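Local coordinates for protein 24-sterol C-methyltransferase (Haloferax volcanii, PDB 6F5Z) that is a putative S-adenosylmethionine-dependent methyltransferase that binds S-adenosylhomocysteine and forms a complex with the Trm112 methyltransferase activator, at residues R33-E38 / V104-S109; T135-V140 / L220-A225. All blocks are in the same frame, centred on the assembly; numbering follows the deposited sequence.

In the fold
Both contacts involve the mixed sheet of a Rossmann-like methyltransferase, and their centres lie 10 Å apart. Contact 1 comes first along the chain: the loop after helix 16-33 is laid over strand 104-110. Contact 2 follows, pairing strand 134-140 with the antiparallel strand 218-224. Strands 104-110 and 134-140 are neighbours in the sheet and run parallel, probably joined by backbone hydrogen bonds such as Val107 N to Thr135 O, 2.8 Å. Together the contacts run from the parallel part of the sheet, beside bound S-adenosylhomocysteine, to its antiparallel end. Both contacts also touch a second copy of the protein, through residues such as Pro35 and Tyr137.

Contact 1: residues R33-E38 / V104-S109; sequences RMPVEE and VDHVWS
In Met34 the CG is anti to the carbonyl carbon (chi1 -65°), the chain runs on extended through chi2 and then bends at chi3 (74°), so that the sulfur and methyl drop onto strand 106-109. His106 also has its CG anti to the carbonyl carbon and rises toward the loop, sliding past Met34 in the opposite direction. The methyl CE of Met34 rests 3.7 Å from His106 CB. SD of Met34 lies 3.9 Å from CE3 of Trp108, set obliquely to the indole in a Met-aromatic contact. A flexible, unbranched thioether suits this place, since it can put its sulfur against the Trp108 indole and its methyl against the CB of His106.

Pro35 O approaches His106 CE1 at 3.7 Å, and Pro35 CG lies 3.9 Å from His106 NE2. Pro35 is the centre of an inverse gamma turn, closed by a weak bond from Val36 N to Met34 O (2.9 Å), and this tight bend presents the Pro35 carbonyl and CA of Val36 to CE1 of His106. Leu56 of helix 51-60 adds to the cover of Met34. The arrangement is the helix-to-strand connection of a Rossmann-like methyltransferase, packed over a central strand whose Trp108 lies near bound S-adenosylhomocysteine.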
ATOM      1  N   ARG B  33       3.806   5.391  -5.223  1.00 14.87           N
ATOM      2  CA  ARG B  33       3.675   4.419  -4.132  1.00 13.88           C
ATOM      3  C   ARG B  33       4.198   3.057  -4.573  1.00 15.19           C
ATOM      4  O   ARG B  33       4.430   2.200  -3.687  1.00 14.91           O
ATOM      5  CB  ARG B  33       2.186   4.273  -3.729  1.00 15.04           C
ATOM      6  CG  ARG B  33       1.672   5.515  -3.061  1.00 16.60           C
ATOM      7  CD  ARG B  33       0.201   5.441  -2.710  1.00 16.35           C
ATOM      8  NE  ARG B  33      -0.298   6.760  -2.309  1.00 17.92           N
ATOM      9  CZ  ARG B  33      -1.440   6.967  -1.665  1.00 23.09           C
ATOM     10  NH1 ARG B  33      -2.211   5.947  -1.321  1.00 19.96           N
ATOM     11  NH2 ARG B  33      -1.832   8.204  -1.381  1.00 21.59           N
ATOM     12  N   MET B  34       4.263   2.780  -5.912  1.00 14.31           N
ATOM     13  CA  MET B  34       4.574   1.427  -6.378  1.00 14.25           C
ATOM     14  C   MET B  34       5.938   0.976  -5.913  1.00 15.62           C
ATOM     15  O   MET B  34       6.913   1.723  -6.062  1.00 16.01           O
ATOM     16  CB  MET B  34       4.435   1.317  -7.901  1.00 15.24           C
ATOM     17  CG  MET B  34       3.038   1.529  -8.322  1.00 16.57           C
ATOM     18  SD  MET B  34       2.830   1.233 -10.107  1.00 17.65           S
ATOM     19  CE  MET B  34       2.924  -0.600 -10.190  1.00 17.77           C
ATOM     20  N   PRO B  35       6.024  -0.263  -5.375  1.00 13.70           N
ATOM     21  CA  PRO B  35       7.307  -0.740  -4.814  1.00 14.64           C
ATOM     22  C   PRO B  35       8.224  -1.337  -5.876  1.00 19.73           C
ATOM     23  O   PRO B  35       8.688  -2.474  -5.774  1.00 19.18           O
ATOM     24  CB  PRO B  35       6.827  -1.821  -3.837  1.00 16.27           C
ATOM     25  CG  PRO B  35       5.669  -2.393  -4.513  1.00 18.58           C
ATOM     26  CD  PRO B  35       4.934  -1.242  -5.155  1.00 14.73           C
ATOM     27  N   VAL B  36       8.460  -0.558  -6.926  1.00 17.67           N
ATOM     28  CA  VAL B  36       9.303  -0.990  -8.040  1.00 19.29           C
ATOM     29  C   VAL B  36      10.748  -1.036  -7.632  1.00 21.43           C
ATOM     30  O   VAL B  36      11.252  -0.083  -7.020  1.00 22.41           O
ATOM     31  CB  VAL B  36       9.130   0.054  -9.184  1.00 25.29           C
ATOM     32  CG1 VAL B  36      10.174  -0.145 -10.289  1.00 26.27           C
ATOM     33  CG2 VAL B  36       7.719  -0.005  -9.750  1.00 25.82           C
ATOM     34  N   GLU B  37      11.448  -2.090  -8.088  1.00 16.52           N
ATOM     35  CA  GLU B  37      12.895  -2.227  -7.963  1.00 15.70           C
ATOM     36  C   GLU B  37      13.437  -1.931  -9.358  1.00 18.85           C
ATOM     37  O   GLU B  37      12.786  -2.230 -10.364  1.00 19.00           O
ATOM     38  CB  GLU B  37      13.313  -3.632  -7.548  1.00 16.99           C
ATOM     39  CG  GLU B  37      12.870  -4.013  -6.142  1.00 20.31           C
ATOM     40  CD  GLU B  37      13.354  -3.104  -5.018  1.00 29.34           C
ATOM     41  OE1 GLU B  37      14.336  -2.348  -5.211  1.00 21.81           O
ATOM     42  OE2 GLU B  37      12.693  -3.104  -3.959  1.00 22.22           O
ATOM     43  N   GLU B  38      14.630  -1.315  -9.428  1.00 16.05           N
ATOM     44  CA  GLU B  38      15.225  -1.047 -10.727  1.00 15.10           C
ATOM     45  C   GLU B  38      15.288  -2.340 -11.527  1.00 16.66           C
ATOM     46  O   GLU B  38      15.700  -3.400 -11.008  1.00 16.22           O
ATOM     47  CB  GLU B  38      16.663  -0.510 -10.560  1.00 17.15           C
ATOM     48  CG  GLU B  38      16.727   0.903  -9.985  1.00 20.69           C
ATOM     49  CD  GLU B  38      16.648   1.044  -8.478  1.00 29.55           C
ATOM     50  OE1 GLU B  38      16.447   0.023  -7.782  1.00 23.59           O
ATOM     51  OE2 GLU B  38      16.866   2.176  -7.987  1.00 33.23           O
ATOM     52  N   VAL B 104       5.397 -11.221 -14.704  1.00 15.33           N
ATOM     53  CA  VAL B 104       5.318  -9.748 -14.552  1.00 15.81           C
ATOM     54  C   VAL B 104       5.555  -9.349 -13.124  1.00 16.52           C
ATOM     55  O   VAL B 104       4.977  -9.951 -12.212  1.00 16.58           O
ATOM     56  CB  VAL B 104       3.958  -9.240 -15.125  1.00 19.57           C
ATOM     57  CG1 VAL B 104       3.762  -7.758 -14.882  1.00 19.29           C
ATOM     58  CG2 VAL B 104       3.895  -9.538 -16.635  1.00 18.49           C
ATOM     59  N   ASP B 105       6.376  -8.294 -12.906  1.00 14.52           N
ATOM     60  CA  ASP B 105       6.600  -7.877 -11.515  1.00 14.76           C
ATOM     61  C   ASP B 105       5.450  -7.048 -10.959  1.00 15.48           C
ATOM     62  O   ASP B 105       5.116  -7.202  -9.782  1.00 17.84           O
ATOM     63  CB  ASP B 105       7.915  -7.100 -11.393  1.00 15.71           C
ATOM     64  CG  ASP B 105       9.132  -7.957 -11.743  1.00 18.31           C
ATOM     65  OD1 ASP B 105       9.381  -8.946 -11.032  1.00 21.08           O
ATOM     66  OD2 ASP B 105       9.733  -7.728 -12.809  1.00 19.53           O
ATOM     67  N   HIS B 106       4.887  -6.118 -11.780  1.00 13.59           N
ATOM     68  CA  HIS B 106       3.767  -5.307 -11.309  1.00 14.41           C
ATOM     69  C   HIS B 106       2.852  -4.967 -12.465  1.00 14.90           C
ATOM     70  O   HIS B 106       3.296  -4.910 -13.624  1.00 15.61           O
ATOM     71  CB  HIS B 106       4.229  -3.980 -10.682  1.00 16.68           C
ATOM     72  CG  HIS B 106       5.217  -4.148  -9.586  1.00 19.67           C
ATOM     73  ND1 HIS B 106       6.595  -4.054  -9.819  1.00 23.32           N
ATOM     74  CD2 HIS B 106       4.998  -4.473  -8.296  1.00 19.20           C
ATOM     75  CE1 HIS B 106       7.159  -4.318  -8.652  1.00 20.85           C
ATOM     76  NE2 HIS B 106       6.262  -4.592  -7.707  1.00 21.57           N
ATOM     77  N   VAL B 107       1.570  -4.772 -12.137  1.00 13.48           N
ATOM     78  CA  VAL B 107       0.580  -4.345 -13.147  1.00 13.46           C
ATOM     79  C   VAL B 107      -0.007  -3.032 -12.623  1.00 14.01           C
ATOM     80  O   VAL B 107      -0.341  -2.903 -11.437  1.00 14.08           O
ATOM     81  CB  VAL B 107      -0.541  -5.410 -13.295  1.00 14.73           C
ATOM     82  CG1 VAL B 107      -1.661  -4.920 -14.223  1.00 15.61           C
ATOM     83  CG2 VAL B 107       0.037  -6.717 -13.836  1.00 14.60           C
ATOM     84  N   TRP B 108      -0.148  -2.054 -13.536  1.00 12.57           N
ATOM     85  CA  TRP B 108      -0.738  -0.760 -13.278  1.00 13.73           C
ATOM     86  C   TRP B 108      -1.943  -0.602 -14.195  1.00 14.76           C
ATOM     87  O   TRP B 108      -1.899  -1.010 -15.355  1.00 14.39           O
ATOM     88  CB  TRP B 108       0.279   0.344 -13.666  1.00 13.67           C
ATOM     89  CG  TRP B 108      -0.326   1.707 -13.868  1.00 13.23           C
ATOM     90  CD1 TRP B 108      -0.757   2.245 -15.052  1.00 15.02           C
ATOM     91  CD2 TRP B 108      -0.650   2.664 -12.844  1.00 12.73           C
ATOM     92  NE1 TRP B 108      -1.282   3.516 -14.835  1.00 13.92           N
ATOM     93  CE2 TRP B 108      -1.259   3.777 -13.481  1.00 13.80           C
ATOM     94  CE3 TRP B 108      -0.485   2.683 -11.441  1.00 15.14           C
ATOM     95  CZ2 TRP B 108      -1.609   4.934 -12.777  1.00 15.10           C
ATOM     96  CZ3 TRP B 108      -0.876   3.813 -10.733  1.00 17.06           C
ATOM     97  CH2 TRP B 108      -1.473   4.909 -11.402  1.00 17.14           C
ATOM     98  N   SER B 109      -3.004   0.014 -13.694  1.00 14.08           N
ATOM     99  CA  SER B 109      -4.104   0.396 -14.558  1.00 14.15           C
ATOM    100  C   SER B 109      -4.762   1.657 -14.004  1.00 15.52           C
ATOM    101  O   SER B 109      -5.129   1.705 -12.831  1.00 15.89           O
ATOM    102  CB  SER B 109      -5.089  -0.750 -14.735  1.00 14.72           C
ATOM    103  OG  SER B 109      -6.157  -0.367 -15.590  1.00 17.21           O
TER

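Contact 2: residues T135-V140 / L220-A225; sequences TFYCAV and LTVGVA
Strands 135-140 and 220-224 run antiparallel, their axes 4.6 Å apart at closest, and two hydrogen-bonded pairs tie them together. Phe136 and Gly223 exchange both N-H...O bonds, as do Cys138 and Thr221, all four close to straight. From Cys138 N the bond meets Thr221 O nearly along its C=O axis, at 3.0 Å, whereas Gly223 N reaches Phe136 O in the carbonyl plane.

The tight part lies on the face bearing Tyr137, Leu220 and Val222. Tyr137 has its CG anti to the carbonyl carbon (chi1 -89°), which lays the ring alongside Val222. CG2 of Val222 sits over one face of the Tyr137 ring, 3.6 Å from the centroid, a CH-pi contact, while CG1 of Val222 lies 3.5 Å from CE1 of Tyr137. Leu220 crosses Tyr137 obliquely, and CD1 of Leu220 lies 3.8 Å from CD2 of Tyr137. Branched aliphatic groups suit this place because they fit against the flat ring. The phenol oxygen is hydrogen-bonded to Ala180 O of the second subunit.

The face bearing Phe136 and Cys138 is looser between these strands: Gly223 has no side chain, and the Phe136 ring leads away from its partner. Here a water donates to Cys138 O (2.8 Å) and also bonds Thr221 OG1, a second partner for a carbonyl already holding Thr221 N. Threonine suits this spot because its hydroxyl bonds both the water and Gln182, while the side chain packs on Tyr168 and Phe172.

Helix 165-174 covers this looser face, with Phe172 meeting the Phe136 ring, and strands 104-110 and 178-185 flank the pair on either side.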
ATOM      1  N   THR B 135       2.597  -6.727  -7.480  1.00 14.38           N
ATOM      2  CA  THR B 135       1.437  -5.923  -7.116  1.00 14.53           C
ATOM      3  C   THR B 135       0.617  -5.492  -8.292  1.00 13.71           C
ATOM      4  O   THR B 135       1.110  -5.455  -9.426  1.00 14.84           O
ATOM      5  CB  THR B 135       1.823  -4.630  -6.332  1.00 17.36           C
ATOM      6  OG1 THR B 135       2.453  -3.686  -7.219  1.00 17.56           O
ATOM      7  CG2 THR B 135       2.701  -4.928  -5.101  1.00 18.45           C
ATOM      8  N   PHE B 136      -0.670  -5.276  -8.016  1.00 13.27           N
ATOM      9  CA  PHE B 136      -1.592  -4.682  -8.976  1.00 12.63           C
ATOM     10  C   PHE B 136      -2.040  -3.364  -8.345  1.00 13.63           C
ATOM     11  O   PHE B 136      -2.652  -3.375  -7.266  1.00 13.84           O
ATOM     12  CB  PHE B 136      -2.821  -5.608  -9.244  1.00 13.75           C
ATOM     13  CG  PHE B 136      -3.908  -4.967 -10.100  1.00 13.81           C
ATOM     14  CD1 PHE B 136      -3.574  -4.155 -11.190  1.00 14.66           C
ATOM     15  CD2 PHE B 136      -5.249  -5.235  -9.859  1.00 14.81           C
ATOM     16  CE1 PHE B 136      -4.566  -3.584 -11.978  1.00 14.38           C
ATOM     17  CE2 PHE B 136      -6.237  -4.706 -10.675  1.00 15.59           C
ATOM     18  CZ  PHE B 136      -5.896  -3.886 -11.731  1.00 14.34           C
ATOM     19  N   TYR B 137      -1.798  -2.240  -9.064  1.00 13.84           N
ATOM     20  CA  TYR B 137      -2.234  -0.905  -8.659  1.00 12.74           C
ATOM     21  C   TYR B 137      -3.414  -0.552  -9.576  1.00 13.95           C
ATOM     22  O   TYR B 137      -3.202  -0.341 -10.781  1.00 13.44           O
ATOM     23  CB  TYR B 137      -1.073   0.100  -8.803  1.00 13.11           C
ATOM     24  CG  TYR B 137      -0.244   0.190  -7.543  1.00 13.38           C
ATOM     25  CD1 TYR B 137       0.520  -0.890  -7.107  1.00 14.41           C
ATOM     26  CD2 TYR B 137      -0.225   1.353  -6.782  1.00 13.93           C
ATOM     27  CE1 TYR B 137       1.213  -0.844  -5.895  1.00 13.85           C
ATOM     28  CE2 TYR B 137       0.481   1.422  -5.579  1.00 14.76           C
ATOM     29  CZ  TYR B 137       1.183   0.316  -5.129  1.00 14.09           C
ATOM     30  OH  TYR B 137       1.837   0.396  -3.921  1.00 15.78           O
ATOM     31  N   CYS B 138      -4.629  -0.512  -9.007  1.00 13.22           N
ATOM     32  CA  CYS B 138      -5.842  -0.288  -9.752  1.00 12.82           C
ATOM     33  C   CYS B 138      -6.415   1.072  -9.353  1.00 14.89           C
ATOM     34  O   CYS B 138      -6.940   1.209  -8.238  1.00 13.84           O
ATOM     35  CB  CYS B 138      -6.821  -1.410  -9.400  1.00 13.18           C
ATOM     36  SG  CYS B 138      -8.394  -1.303 -10.279  1.00 16.96           S
ATOM     37  N   ALA B 139      -6.320   2.065 -10.278  1.00 13.16           N
ATOM     38  CA  ALA B 139      -6.776   3.409  -9.946  1.00 13.24           C
ATOM     39  C   ALA B 139      -7.971   3.723 -10.834  1.00 14.43           C
ATOM     40  O   ALA B 139      -7.894   3.519 -12.067  1.00 14.76           O
ATOM     41  CB  ALA B 139      -5.667   4.412 -10.186  1.00 14.59           C
ATOM     42  N   VAL B 140      -9.073   4.196 -10.224  1.00 12.52           N
ATOM     43  CA  VAL B 140     -10.289   4.423 -10.976  1.00 13.03           C
ATOM     44  C   VAL B 140     -10.990   5.672 -10.487  1.00 13.84           C
ATOM     45  O   VAL B 140     -11.023   5.927  -9.275  1.00 13.98           O
ATOM     46  CB  VAL B 140     -11.277   3.225 -10.923  1.00 15.12           C
ATOM     47  CG1 VAL B 140     -10.689   1.965 -11.571  1.00 15.03           C
ATOM     48  CG2 VAL B 140     -11.728   2.928  -9.495  1.00 14.95           C
ATOM     49  N   LEU B 220      -7.820   4.197  -5.261  1.00 12.85           N
ATOM     50  CA  LEU B 220      -6.721   3.308  -5.554  1.00 14.74           C
ATOM     51  C   LEU B 220      -6.865   2.081  -4.690  1.00 14.24           C
ATOM     52  O   LEU B 220      -6.989   2.218  -3.468  1.00 14.24           O
ATOM     53  CB  LEU B 220      -5.360   3.962  -5.243  1.00 13.84           C
ATOM     54  CG  LEU B 220      -4.133   3.021  -5.292  1.00 15.63           C
ATOM     55  CD1 LEU B 220      -3.860   2.548  -6.754  1.00 16.32           C
ATOM     56  CD2 LEU B 220      -2.882   3.750  -4.727  1.00 15.25           C
ATOM     57  N   THR B 221      -6.805   0.871  -5.330  1.00 12.55           N
ATOM     58  CA  THR B 221      -6.787  -0.369  -4.537  1.00 12.78           C
ATOM     59  C   THR B 221      -5.532  -1.113  -4.963  1.00 12.93           C
ATOM     60  O   THR B 221      -5.249  -1.217  -6.156  1.00 13.56           O
ATOM     61  CB  THR B 221      -8.032  -1.233  -4.820  1.00 14.26           C
ATOM     62  OG1 THR B 221      -9.220  -0.417  -4.726  1.00 13.28           O
ATOM     63  CG2 THR B 221      -8.169  -2.419  -3.829  1.00 16.27           C
ATOM     64  N   VAL B 222      -4.762  -1.614  -3.984  1.00 12.81           N
ATOM     65  CA  VAL B 222      -3.494  -2.317  -4.252  1.00 13.37           C
ATOM     66  C   VAL B 222      -3.631  -3.775  -3.833  1.00 13.73           C
ATOM     67  O   VAL B 222      -4.024  -4.028  -2.684  1.00 14.89           O
ATOM     68  CB  VAL B 222      -2.349  -1.664  -3.469  1.00 15.74           C
ATOM     69  CG1 VAL B 222      -1.021  -2.418  -3.648  1.00 15.29           C
ATOM     70  CG2 VAL B 222      -2.181  -0.199  -3.913  1.00 16.13           C
ATOM     71  N   GLY B 223      -3.372  -4.685  -4.765  1.00 14.35           N
ATOM     72  CA  GLY B 223      -3.423  -6.120  -4.502  1.00 15.54           C
ATOM     73  C   GLY B 223      -2.054  -6.762  -4.672  1.00 18.84           C
ATOM     74  O   GLY B 223      -1.207  -6.253  -5.399  1.00 16.24           O
ATOM     75  N   VAL B 224      -1.796  -7.831  -3.901  1.00 14.64           N
ATOM     76  CA  VAL B 224      -0.529  -8.539  -3.970  1.00 15.26           C
ATOM     77  C   VAL B 224      -0.829  -9.986  -4.369  1.00 17.79           C
ATOM     78  O   VAL B 224      -1.745 -10.608  -3.805  1.00 17.38           O
ATOM     79  CB  VAL B 224       0.223  -8.491  -2.621  1.00 18.96           C
ATOM     80  CG1 VAL B 224       1.459  -9.390  -2.668  1.00 19.85           C
ATOM     81  CG2 VAL B 224       0.643  -7.065  -2.303  1.00 19.09           C
ATOM     82  N   ALA B 225      -0.100 -10.470  -5.387  1.00 16.14           N
ATOM     83  CA  ALA B 225      -0.317 -11.845  -5.892  1.00 16.57           C
ATOM     84  C   ALA B 225       0.332 -12.812  -4.914  1.00 21.15           C
ATOM     85  O   ALA B 225       1.462 -12.630  -4.514  1.00 19.86           O
ATOM     86  CB  ALA B 225       0.281 -12.018  -7.291  1.00 18.01           C
TER
HETATM   87  O   HOH W   1      -9.538   0.526  -7.318  1.00 14.34           O